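Local coordinates for protein aminoglycoside N(3)-acetyltransferase (Streptomyces griseus, PDB 7LAP) that probably transfers an acetyl group from acetyl-coenzyme A to the 3-amino group of aminoglycoside antibiotics, a modification that confers resistance to them, at residues Ala168-Leu173 and Phe271-Ala276; Leu178-Pro183 and Gly261-Ala266; Asp185-Leu190 and Gly250-Ala255; Ser236-Gly241 and Val281-Glu286; Ala246-Ser251 and Val277-Arg282. All coordinates share one frame; numbering follows the deposited sequence.

Contact 1. Residues Ala168-Leu173 and Phe271-Ala276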
# COMPACT_ATOMS: atom_id res chain seq x y z
N ALA B 168 14.47 -22.44 -1.31
CA ALA B 168 15.46 -23.48 -1.04
C ALA B 168 16.50 -23.00 -0.04
O ALA B 168 16.93 -23.75 0.84
CB ALA B 168 16.14 -23.94 -2.32
N ARG B 169 16.91 -21.74 -0.16
CA ARG B 169 17.88 -21.19 0.77
C ARG B 169 17.32 -21.03 2.17
O ARG B 169 18.07 -21.14 3.15
CB ARG B 169 18.40 -19.86 0.26
CG ARG B 169 19.14 -19.99 -1.05
CD ARG B 169 19.54 -18.62 -1.59
NE ARG B 169 19.58 -18.64 -3.04
CZ ARG B 169 19.52 -17.55 -3.81
NH1 ARG B 169 19.42 -16.34 -3.27
NH2 ARG B 169 19.57 -17.68 -5.13
N LEU B 170 16.02 -20.71 2.29
CA LEU B 170 15.41 -20.68 3.61
C LEU B 170 15.50 -22.05 4.28
O LEU B 170 15.84 -22.16 5.46
CB LEU B 170 13.96 -20.23 3.50
CG LEU B 170 13.16 -20.18 4.80
CD1 LEU B 170 13.64 -19.04 5.66
CD2 LEU B 170 11.64 -20.06 4.48
N VAL B 171 15.23 -23.12 3.51
CA VAL B 171 15.31 -24.47 4.04
C VAL B 171 16.74 -24.79 4.48
O VAL B 171 16.97 -25.33 5.57
CB VAL B 171 14.80 -25.47 3.00
CG1 VAL B 171 15.20 -26.91 3.37
CG2 VAL B 171 13.30 -25.36 2.85
N ALA B 172 17.73 -24.42 3.66
CA ALA B 172 19.12 -24.82 3.91
C ALA B 172 19.70 -24.11 5.12
O ALA B 172 20.58 -24.66 5.80
CB ALA B 172 19.98 -24.56 2.67
N LEU B 173 19.26 -22.88 5.36
CA LEU B 173 19.59 -22.07 6.53
C LEU B 173 18.94 -22.57 7.83
O LEU B 173 19.27 -22.06 8.90
CB LEU B 173 19.10 -20.65 6.25
CG LEU B 173 19.79 -19.42 6.77
CD1 LEU B 173 21.30 -19.65 6.81
CD2 LEU B 173 19.45 -18.28 5.83
N PHE B 271 6.51 -23.05 12.22
CA PHE B 271 7.06 -24.28 11.67
C PHE B 271 8.54 -24.14 11.39
O PHE B 271 8.99 -23.08 10.94
CB PHE B 271 6.41 -24.65 10.32
CG PHE B 271 4.91 -24.73 10.35
CD1 PHE B 271 4.12 -23.58 10.22
CD2 PHE B 271 4.28 -25.97 10.48
CE1 PHE B 271 2.72 -23.66 10.23
CE2 PHE B 271 2.88 -26.06 10.50
CZ PHE B 271 2.10 -24.90 10.37
N ASP B 272 9.29 -25.23 11.53
CA ASP B 272 10.62 -25.29 10.94
C ASP B 272 10.48 -25.61 9.45
O ASP B 272 9.76 -26.55 9.07
CB ASP B 272 11.50 -26.32 11.65
CG ASP B 272 11.74 -25.99 13.13
OD1 ASP B 272 11.86 -24.80 13.47
OD2 ASP B 272 11.80 -26.92 13.96
N ALA B 273 11.18 -24.84 8.60
CA ALA B 273 10.97 -24.93 7.15
C ALA B 273 11.44 -26.27 6.58
O ALA B 273 10.80 -26.81 5.68
CB ALA B 273 11.69 -23.79 6.43
N ALA B 274 12.59 -26.78 7.03
CA ALA B 274 13.08 -28.04 6.47
C ALA B 274 12.13 -29.21 6.72
O ALA B 274 11.80 -29.93 5.75
CB ALA B 274 14.50 -28.34 6.97
N PRO B 275 11.64 -29.48 7.95
CA PRO B 275 10.67 -30.59 8.10
C PRO B 275 9.35 -30.34 7.40
O PRO B 275 8.71 -31.30 6.93
CB PRO B 275 10.48 -30.70 9.63
CG PRO B 275 11.62 -29.96 10.22
CD PRO B 275 11.98 -28.88 9.24
N ALA B 276 8.91 -29.07 7.29
CA ALA B 276 7.66 -28.78 6.60
C ALA B 276 7.76 -29.11 5.11
O ALA B 276 6.83 -29.69 4.54
CB ALA B 276 7.28 -27.32 6.79
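Val171 has CG1 anti to its backbone N (chi1 166°) and CG2 anti to its carbonyl carbon, and each methyl finds a different residue of 271-276. CG1 lies against Ala274, 3.9 Å from Ala274 CB, and also touches Ala274 CA. CG2 rests by the preceding residue, 4.0 Å from Ala273 O. Leu170, one position earlier in helix 166-172, has CG anti to N as well (chi1 179°); its CB does not point at the other segment, yet the side chain reaches over so that CD2 comes to 4.2 Å from Ala273 CB. Ala273 and Ala274 open the C-terminal helix 273-289 just after strand 266-272, so the contact sets one helix against the first turn of another where it leaves the sheet. Small alanines suit this place, because they let the two backbones come to 4.9 Å between Val171 CA and Ala274 CA. Asp272 occupies the N-cap position without making a side-chain capping bond and is instead salt-bridged through OD1 to Arg176, while Leu189 of helix 189-196 touches both Val171 and Ala273. With no hydrogen bond across it, the junction depends on dispersion forces and the burial of methyl groups, and so on fit of shape.

Contact 2. Residues Leu178-Pro183 and Gly261-Ala266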
# COMPACT_ATOMS: atom_id res chain seq x y z
N LEU B 178 6.25 -18.59 9.79
CA LEU B 178 5.27 -18.12 10.77
C LEU B 178 3.98 -17.73 10.04
O LEU B 178 4.00 -16.88 9.15
CB LEU B 178 5.86 -16.95 11.54
CG LEU B 178 4.86 -16.22 12.45
CD1 LEU B 178 4.49 -17.10 13.62
CD2 LEU B 178 5.49 -14.90 12.92
N LEU B 179 2.86 -18.38 10.40
CA LEU B 179 1.54 -17.89 10.02
C LEU B 179 1.02 -17.06 11.17
O LEU B 179 0.75 -17.58 12.25
CB LEU B 179 0.59 -19.04 9.71
CG LEU B 179 1.16 -20.05 8.72
CD1 LEU B 179 0.10 -21.18 8.50
CD2 LEU B 179 1.61 -19.39 7.41
N LEU B 180 0.86 -15.76 10.93
CA LEU B 180 0.50 -14.80 11.97
C LEU B 180 -0.95 -14.35 11.71
O LEU B 180 -1.22 -13.33 11.07
CB LEU B 180 1.55 -13.67 11.97
CG LEU B 180 1.46 -12.53 12.98
CD1 LEU B 180 1.27 -13.03 14.36
CD2 LEU B 180 2.65 -11.55 12.92
N GLY B 181 -1.89 -15.16 12.19
CA GLY B 181 -3.28 -15.01 11.85
C GLY B 181 -3.63 -15.41 10.45
O GLY B 181 -4.80 -15.44 10.12
N ALA B 182 -2.64 -15.66 9.59
CA ALA B 182 -2.91 -16.08 8.22
C ALA B 182 -3.38 -17.53 8.21
O ALA B 182 -2.89 -18.36 9.00
CB ALA B 182 -1.65 -15.94 7.35
N PRO B 183 -4.26 -17.90 7.29
CA PRO B 183 -4.76 -19.27 7.27
C PRO B 183 -3.74 -20.24 6.68
O PRO B 183 -2.75 -19.86 6.05
CB PRO B 183 -6.03 -19.18 6.41
CG PRO B 183 -5.87 -17.95 5.61
CD PRO B 183 -5.05 -16.99 6.43
N GLY B 261 -0.20 -21.25 18.56
CA GLY B 261 -0.52 -20.42 19.70
C GLY B 261 -1.17 -19.13 19.28
O GLY B 261 -1.85 -19.09 18.25
N PHE B 262 -0.98 -18.06 20.06
CA PHE B 262 -1.71 -16.84 19.80
C PHE B 262 -0.76 -15.67 19.90
O PHE B 262 0.17 -15.68 20.72
CB PHE B 262 -2.92 -16.70 20.74
CG PHE B 262 -3.94 -17.77 20.49
CD1 PHE B 262 -3.82 -19.01 21.11
CD2 PHE B 262 -4.98 -17.58 19.59
CE1 PHE B 262 -4.71 -20.05 20.84
CE2 PHE B 262 -5.87 -18.59 19.33
CZ PHE B 262 -5.74 -19.83 19.96
N VAL B 263 -0.91 -14.74 18.97
CA VAL B 263 -0.14 -13.50 18.95
C VAL B 263 -1.18 -12.40 18.89
O VAL B 263 -1.89 -12.27 17.88
CB VAL B 263 0.83 -13.43 17.77
CG1 VAL B 263 1.62 -12.05 17.75
CG2 VAL B 263 1.83 -14.58 17.84
N GLY B 264 -1.33 -11.66 20.00
CA GLY B 264 -2.54 -10.84 20.12
C GLY B 264 -3.75 -11.75 20.09
O GLY B 264 -3.73 -12.82 20.69
N ALA B 265 -4.79 -11.39 19.32
CA ALA B 265 -5.91 -12.31 19.14
C ALA B 265 -5.76 -13.23 17.91
O ALA B 265 -6.74 -13.86 17.50
CB ALA B 265 -7.22 -11.54 19.06
N ALA B 266 -4.60 -13.29 17.29
CA ALA B 266 -4.41 -14.00 16.02
C ALA B 266 -3.94 -15.42 16.30
O ALA B 266 -2.89 -15.61 16.94
CB ALA B 266 -3.37 -13.29 15.14
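Leu180 and Val263 meet at about a right angle, the leucine pushing one methyl against the branch point of the valine. Leu180 CG stands anti to the backbone N (chi1 -178°), which carries CD1 across to Val263, where it lies 3.5 Å from Val263 CB. Val263 CG1 is equally near to that methyl and CG2 a little farther, so CD1 faces the whole fork and is pressed slightly hard on CB. Beside this pair Ala266 points its methyl at the backbone of the other segment, with Ala266 CB 3.7 Å from Gly181 CA. Gly181, at positive phi (73°), suits the spot because it has no side chain to collide with that methyl, and the chains close to 4.4 Å between Gly181 CA and Ala266 CA. Val263 to Ala266 form the type II' turn of a two-residue beta hairpin, with Gly264 taking the positive-phi second position; Val263 N to Ala266 O and Ala266 N to Val263 O are both 3.0 Å bonds. Ala266 opens strand 266-272, which runs between 176-180 and 259-263 in the sheet. Leu180 and Val263, from the two outer strands of these three, therefore meet over the middle one, where Ser268 touches both. Ile27 and Leu31 of helix 24-34 pack on Val263, and Ile51 of helix 48-51 touches both Leu180 and Ala266.

Contact 3. Residues Asp185-Leu190 and Gly250-Ala255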
# COMPACT_ATOMS: atom_id res chain seq x y z
N ASP B 185 -3.65 -22.12 4.24
CA ASP B 185 -3.38 -22.21 2.81
C ASP B 185 -2.40 -21.15 2.30
O ASP B 185 -2.01 -21.23 1.13
CB ASP B 185 -4.68 -22.11 2.01
CG ASP B 185 -5.61 -21.05 2.55
OD1 ASP B 185 -5.46 -19.88 2.16
OD2 ASP B 185 -6.46 -21.39 3.41
N THR B 186 -2.00 -20.19 3.13
CA THR B 186 -1.10 -19.14 2.67
C THR B 186 0.37 -19.55 2.73
O THR B 186 1.23 -18.73 2.40
CB THR B 186 -1.30 -17.85 3.49
OG1 THR B 186 -0.86 -18.04 4.84
CG2 THR B 186 -2.75 -17.46 3.52
N MET B 187 0.69 -20.78 3.11
CA MET B 187 2.09 -21.15 3.25
C MET B 187 2.78 -21.30 1.88
O MET B 187 2.76 -22.38 1.28
CB MET B 187 2.25 -22.44 4.06
CG MET B 187 3.69 -22.67 4.48
SD MET B 187 4.01 -24.32 5.12
CE MET B 187 3.25 -24.11 6.73
N THR B 188 3.43 -20.22 1.43
CA THR B 188 4.14 -20.15 0.15
C THR B 188 5.20 -21.24 0.03
O THR B 188 5.45 -21.76 -1.07
CB THR B 188 4.80 -18.77 0.02
OG1 THR B 188 3.81 -17.81 -0.34
CG2 THR B 188 5.95 -18.74 -1.00
N LEU B 189 5.86 -21.57 1.14
CA LEU B 189 6.93 -22.55 1.11
C LEU B 189 6.50 -23.87 0.47
O LEU B 189 7.34 -24.60 -0.06
CB LEU B 189 7.42 -22.77 2.54
CG LEU B 189 8.51 -23.84 2.70
CD1 LEU B 189 9.76 -23.44 1.93
CD2 LEU B 189 8.80 -24.10 4.18
N LEU B 190 5.21 -24.21 0.50
CA LEU B 190 4.77 -25.46 -0.12
C LEU B 190 4.80 -25.40 -1.65
O LEU B 190 4.65 -26.44 -2.29
CB LEU B 190 3.37 -25.83 0.36
CG LEU B 190 3.31 -26.32 1.82
CD1 LEU B 190 1.87 -26.57 2.28
CD2 LEU B 190 4.16 -27.57 1.99
N GLY B 250 -2.56 -28.99 7.60
CA GLY B 250 -3.31 -29.65 8.65
C GLY B 250 -2.74 -31.01 9.01
O GLY B 250 -2.62 -31.36 10.19
N SER B 251 -2.36 -31.80 8.00
CA SER B 251 -1.72 -33.09 8.26
C SER B 251 -0.35 -32.89 8.87
O SER B 251 0.07 -33.66 9.75
CB SER B 251 -1.57 -33.90 6.97
OG SER B 251 -2.79 -33.94 6.25
N MET B 252 0.39 -31.90 8.38
CA MET B 252 1.66 -31.53 8.97
C MET B 252 1.52 -31.31 10.47
O MET B 252 2.24 -31.91 11.28
CB MET B 252 2.17 -30.27 8.29
CG MET B 252 3.57 -29.87 8.61
SD MET B 252 3.98 -28.35 7.72
CE MET B 252 3.79 -28.81 5.98
N LEU B 253 0.57 -30.45 10.85
CA LEU B 253 0.36 -30.12 12.25
C LEU B 253 -0.03 -31.36 13.05
O LEU B 253 0.48 -31.58 14.16
CB LEU B 253 -0.72 -29.06 12.38
CG LEU B 253 -0.27 -27.65 11.99
CD1 LEU B 253 -1.50 -26.79 11.63
CD2 LEU B 253 0.54 -27.04 13.13
N ALA B 254 -0.91 -32.20 12.49
CA ALA B 254 -1.37 -33.40 13.18
C ALA B 254 -0.23 -34.39 13.38
O ALA B 254 -0.24 -35.15 14.35
CB ALA B 254 -2.52 -34.06 12.41
N ALA B 255 0.74 -34.40 12.48
CA ALA B 255 1.93 -35.23 12.63
C ALA B 255 2.95 -34.64 13.61
O ALA B 255 4.05 -35.18 13.71
CB ALA B 255 2.60 -35.42 11.27
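Met252 is the hub of two apolar contacts, with Leu190 and with Met187. In the first, a methyl meets a methyl: Leu190 CD2 lies 4.2 Å from Met252 CE, and the two side chains run past one another, each heading for the other's backbone. Met252 holds CG anti to its backbone N and then bends at its last torsion (chi3 -61°), which turns CE toward the leucine. The second contact brings in sulfur, for Met187 CE approaches Met252 SD at 4.4 Å, a loose contact between one thioether and the terminal methyl of the other. Long, flexible methionines suit this place because the backbones stay far apart, 11.4 Å between Leu190 CA and Met252 CA, and long side chains reach across that distance, their last torsions placing the methyls. In the alpha/beta fold this joins helix 244-254 to the turn leading from strand 176-180 into helix 189-196, over the sheet: Phe271 of strand 266-272 touches both Met187 and Met252. Ile248 and Val249 widen the same apolar layer around Leu190. No hydrogen bond crosses between the segments. Leu190 N bonds to Met187 O at 3.2 Å, tying together the two residues of the turn that reach Met252. The end of helix 244-254 is held by the bond from Ala254 N to Gly250 O (3.0 Å), and upstream Thr186 OG1 is hydrogen-bonded to Pro183 O.

Contact 4. Residues Ser236-Gly241 and Val281-Glu286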
# COMPACT_ATOMS: atom_id res chain seq x y z
N SER B 236 -8.01 -36.30 -6.22
CA SER B 236 -8.16 -37.56 -5.52
C SER B 236 -7.77 -37.45 -4.05
O SER B 236 -8.30 -38.19 -3.22
CB SER B 236 -7.31 -38.64 -6.20
OG SER B 236 -6.03 -38.13 -6.53
N ALA B 237 -6.87 -36.54 -3.71
CA ALA B 237 -6.36 -36.46 -2.35
C ALA B 237 -7.04 -35.41 -1.50
O ALA B 237 -6.83 -35.39 -0.29
CB ALA B 237 -4.85 -36.20 -2.38
N VAL B 238 -7.86 -34.54 -2.09
CA VAL B 238 -8.35 -33.35 -1.41
C VAL B 238 -9.86 -33.24 -1.64
O VAL B 238 -10.30 -33.09 -2.78
CB VAL B 238 -7.64 -32.07 -1.90
CG1 VAL B 238 -8.17 -30.84 -1.17
CG2 VAL B 238 -6.14 -32.20 -1.71
N PRO B 239 -10.69 -33.30 -0.59
CA PRO B 239 -12.13 -33.06 -0.77
C PRO B 239 -12.35 -31.75 -1.51
O PRO B 239 -11.64 -30.76 -1.29
CB PRO B 239 -12.66 -32.99 0.67
CG PRO B 239 -11.63 -33.65 1.51
CD PRO B 239 -10.32 -33.43 0.83
N GLU B 240 -13.31 -31.74 -2.43
CA GLU B 240 -13.51 -30.51 -3.18
C GLU B 240 -14.17 -29.47 -2.28
O GLU B 240 -14.86 -29.79 -1.31
CB GLU B 240 -14.33 -30.76 -4.45
CG GLU B 240 -14.29 -29.57 -5.43
CD GLU B 240 -13.18 -29.68 -6.48
OE1 GLU B 240 -12.78 -28.63 -7.03
OE2 GLU B 240 -12.71 -30.81 -6.75
N GLY B 241 -13.91 -28.20 -2.60
CA GLY B 241 -14.14 -27.12 -1.68
C GLY B 241 -12.99 -26.87 -0.73
O GLY B 241 -12.96 -25.81 -0.09
N VAL B 281 6.60 -32.67 0.46
CA VAL B 281 6.93 -33.42 -0.74
C VAL B 281 6.53 -34.88 -0.57
O VAL B 281 6.00 -35.51 -1.49
CB VAL B 281 8.42 -33.26 -1.08
CG1 VAL B 281 8.69 -31.87 -1.58
CG2 VAL B 281 9.25 -33.52 0.12
N ARG B 282 6.73 -35.43 0.63
CA ARG B 282 6.32 -36.80 0.88
C ARG B 282 4.80 -36.94 0.82
O ARG B 282 4.27 -37.94 0.33
CB ARG B 282 6.86 -37.29 2.23
CG ARG B 282 6.36 -38.68 2.62
CD ARG B 282 7.26 -39.29 3.67
NE ARG B 282 7.47 -38.32 4.73
CZ ARG B 282 6.61 -38.10 5.73
NH1 ARG B 282 5.49 -38.82 5.82
NH2 ARG B 282 6.88 -37.17 6.64
N TRP B 283 4.09 -35.92 1.29
CA TRP B 283 2.63 -35.93 1.16
C TRP B 283 2.22 -36.00 -0.30
O TRP B 283 1.39 -36.82 -0.69
CB TRP B 283 2.04 -34.70 1.84
CG TRP B 283 0.55 -34.75 1.97
CD1 TRP B 283 -0.17 -35.17 3.06
CD2 TRP B 283 -0.40 -34.37 0.97
NE1 TRP B 283 -1.52 -35.08 2.79
CE2 TRP B 283 -1.68 -34.59 1.52
CE3 TRP B 283 -0.30 -33.87 -0.33
CZ2 TRP B 283 -2.85 -34.32 0.80
CZ3 TRP B 283 -1.45 -33.60 -1.03
CH2 TRP B 283 -2.71 -33.83 -0.47
N ILE B 284 2.82 -35.14 -1.13
CA ILE B 284 2.42 -35.07 -2.53
C ILE B 284 2.78 -36.35 -3.26
O ILE B 284 2.01 -36.86 -4.07
CB ILE B 284 3.06 -33.84 -3.20
CG1 ILE B 284 2.49 -32.56 -2.59
CG2 ILE B 284 2.86 -33.90 -4.71
CD1 ILE B 284 3.19 -31.30 -3.07
N GLU B 285 3.97 -36.89 -2.99
CA GLU B 285 4.40 -38.08 -3.70
C GLU B 285 3.62 -39.31 -3.27
O GLU B 285 3.35 -40.19 -4.10
CB GLU B 285 5.90 -38.27 -3.51
CG GLU B 285 6.69 -37.18 -4.23
CD GLU B 285 8.18 -37.31 -4.05
OE1 GLU B 285 8.60 -38.02 -3.11
OE2 GLU B 285 8.94 -36.70 -4.85
N GLU B 286 3.24 -39.38 -2.00
CA GLU B 286 2.50 -40.56 -1.57
C GLU B 286 1.05 -40.50 -2.03
O GLU B 286 0.51 -41.50 -2.52
CB GLU B 286 2.59 -40.73 -0.06
CG GLU B 286 4.00 -41.12 0.37
CD GLU B 286 4.18 -41.23 1.87
OE1 GLU B 286 3.34 -40.68 2.63
OE2 GLU B 286 5.17 -41.85 2.29
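Backbone bonds of 2.9 Å, one from Glu285 N to Val281 O and one from Glu286 N to Arg282 O, keep the helical turn from which Trp283 reaches Ala237 and Val238. In the alpha/beta fold the turn belongs to the long C-terminal helix 273-289, and its partner is an irregular loop between strand 216-225 and helix 244-254, so this is a loop packed against the end of a tryptophan side chain. Trp283 carries CG anti to its backbone N (chi1 -170°), which swings the indole away from its helix toward the loop and leaves the far corner of the six-membered ring, CH2, to do the touching. Ala237 points its methyl at that corner, with Ala237 CB 3.7 Å from Trp283 CH2 in an oblique approach. Val238 crosses the indole at about a right angle and arrives at the ring edge, near its plane. A small residue and a branched one suit these positions, since the first can come close without bulk and the second spreads its methyls between neighbours. The large aromatic surface is used by others too: His287, one turn on in the same helix, stacks on the indole and bonds through ND1 to Trp283 O, while Val247, Ile248 and Ser251 of helix 244-254 and Tyr234 also touch the Trp283 side chain. Val238 divides its methyls accordingly: CG1 packs on Val247, and CG2, anti to the carbonyl carbon of Val238, lies 4.0 Å from Trp283 CH2.

Contact 5. Residues Ala246-Ser251 and Val277-Arg282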
# COMPACT_ATOMS: atom_id res chain seq x y z
N ALA B 246 -4.00 -26.18 2.56
CA ALA B 246 -4.63 -26.25 3.87
C ALA B 246 -4.67 -27.68 4.38
O ALA B 246 -4.46 -27.93 5.57
CB ALA B 246 -6.04 -25.66 3.81
N VAL B 247 -4.93 -28.64 3.49
CA VAL B 247 -4.95 -30.04 3.89
C VAL B 247 -3.54 -30.51 4.26
O VAL B 247 -3.35 -31.18 5.29
CB VAL B 247 -5.57 -30.90 2.77
CG1 VAL B 247 -5.51 -32.39 3.14
CG2 VAL B 247 -6.97 -30.45 2.49
N ILE B 248 -2.54 -30.15 3.46
CA ILE B 248 -1.16 -30.55 3.75
C ILE B 248 -0.71 -30.00 5.11
O ILE B 248 -0.15 -30.73 5.94
CB ILE B 248 -0.22 -30.09 2.62
CG1 ILE B 248 -0.65 -30.68 1.27
CG2 ILE B 248 1.23 -30.49 2.91
CD1 ILE B 248 0.29 -30.31 0.13
N VAL B 249 -0.94 -28.71 5.36
CA VAL B 249 -0.51 -28.10 6.62
C VAL B 249 -1.27 -28.70 7.79
O VAL B 249 -0.71 -28.89 8.89
CB VAL B 249 -0.66 -26.57 6.57
CG1 VAL B 249 -0.38 -25.95 7.94
CG2 VAL B 249 0.30 -25.98 5.53
N GLY B 250 -2.56 -28.99 7.60
CA GLY B 250 -3.31 -29.65 8.65
C GLY B 250 -2.74 -31.01 9.01
O GLY B 250 -2.62 -31.36 10.19
N SER B 251 -2.36 -31.80 8.00
CA SER B 251 -1.72 -33.09 8.26
C SER B 251 -0.35 -32.89 8.87
O SER B 251 0.07 -33.66 9.75
CB SER B 251 -1.57 -33.90 6.97
OG SER B 251 -2.79 -33.94 6.25
N VAL B 277 8.87 -28.76 4.47
CA VAL B 277 9.06 -29.09 3.06
C VAL B 277 9.21 -30.59 2.89
O VAL B 277 8.60 -31.20 2.00
CB VAL B 277 10.27 -28.34 2.48
CG1 VAL B 277 10.79 -29.07 1.25
CG2 VAL B 277 9.87 -26.97 2.09
N GLU B 278 10.04 -31.22 3.73
CA GLU B 278 10.16 -32.67 3.69
C GLU B 278 8.80 -33.35 3.83
O GLU B 278 8.46 -34.27 3.07
CB GLU B 278 11.11 -33.12 4.79
CG GLU B 278 11.17 -34.62 5.03
CD GLU B 278 12.17 -34.96 6.12
OE1 GLU B 278 12.21 -34.22 7.14
OE2 GLU B 278 12.92 -35.94 5.95
N PHE B 279 7.97 -32.88 4.77
CA PHE B 279 6.64 -33.45 4.91
C PHE B 279 5.81 -33.21 3.66
O PHE B 279 5.07 -34.10 3.22
CB PHE B 279 5.95 -32.87 6.15
CG PHE B 279 4.61 -33.49 6.44
CD1 PHE B 279 3.46 -33.02 5.80
CD2 PHE B 279 4.49 -34.53 7.36
CE1 PHE B 279 2.21 -33.59 6.07
CE2 PHE B 279 3.25 -35.11 7.63
CZ PHE B 279 2.10 -34.64 6.99
N GLY B 280 5.89 -32.00 3.10
CA GLY B 280 5.01 -31.66 2.00
C GLY B 280 5.32 -32.48 0.76
O GLY B 280 4.41 -32.97 0.08
N VAL B 281 6.60 -32.67 0.46
CA VAL B 281 6.93 -33.42 -0.74
C VAL B 281 6.53 -34.88 -0.57
O VAL B 281 6.00 -35.51 -1.49
CB VAL B 281 8.42 -33.26 -1.08
CG1 VAL B 281 8.69 -31.87 -1.58
CG2 VAL B 281 9.25 -33.52 0.12
N ARG B 282 6.73 -35.43 0.63
CA ARG B 282 6.32 -36.80 0.88
C ARG B 282 4.80 -36.94 0.82
O ARG B 282 4.27 -37.94 0.33
CB ARG B 282 6.86 -37.29 2.23
CG ARG B 282 6.36 -38.68 2.62
CD ARG B 282 7.26 -39.29 3.67
NE ARG B 282 7.47 -38.32 4.73
CZ ARG B 282 6.61 -38.10 5.73
NH1 ARG B 282 5.49 -38.82 5.82
NH2 ARG B 282 6.88 -37.17 6.64
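Two helices crossing at a steep angle, 244-254 and the C-terminal 273-289, meet here through Ile248, Ser251, Phe279 and Gly280. Their local axes come within 10.1 Å, with 121° between their N-to-C directions. The CA atoms come nearest at Ile248 CA and Gly280 CA (6.5 Å), and there the CG2 methyl of Ile248 lies against the bare Gly280 CA at 4.1 Å. Phe279, CG anti to its backbone N (chi1 -176°), carries its ring over to the other helix, and there it lies obliquely against main chain rather than in a ring stack. Its CE1 is 3.7 Å from Ile248 O, and its CZ is 3.5 Å from Ser251 C. Within the alpha/beta fold this joins the last two helices of the chain, which are linked in sequence through strands 259-263 and 266-272; helix 189-196 adjoins both, through Leu190 on Val249 and Leu189 on Val277. Ser251 suits a helix face beside a ring because it folds its hydroxyl back: OG bonds to Val247 O at 3.0 Å, from above the carbonyl plane and with a C=O...O angle of 143°. Ser251 N reaches the same oxygen from the opposite face of that plane, while Ser251 CB faces the phenyl, 3.7 Å from Phe279 CZ.

How the contacts relate
All five contacts lack hydrogen bonds across their segments, yet they differ in depth and in kind. In contact 3 every touching residue is buried, and in contact 2 all but Gly181; contacts 1 and 5 are partly buried. Contact 4, its centre about 21 Å from that of the chain, is the most peripheral but still largely buried. Helix 273-289 serves contacts 1, 5 and 4 in turn along its length, and helix 244-254 serves contacts 3 and 5, whose centres are about 5 Å apart. Small alanines and glycines permit close backbones in contacts 1 and 2, whereas methionines and a leucine meet between widely separated backbones in contact 3 and aromatic rings do the reaching in contacts 4 and 5. Phe271 joins contact 1 to contacts 2, 3 and 5.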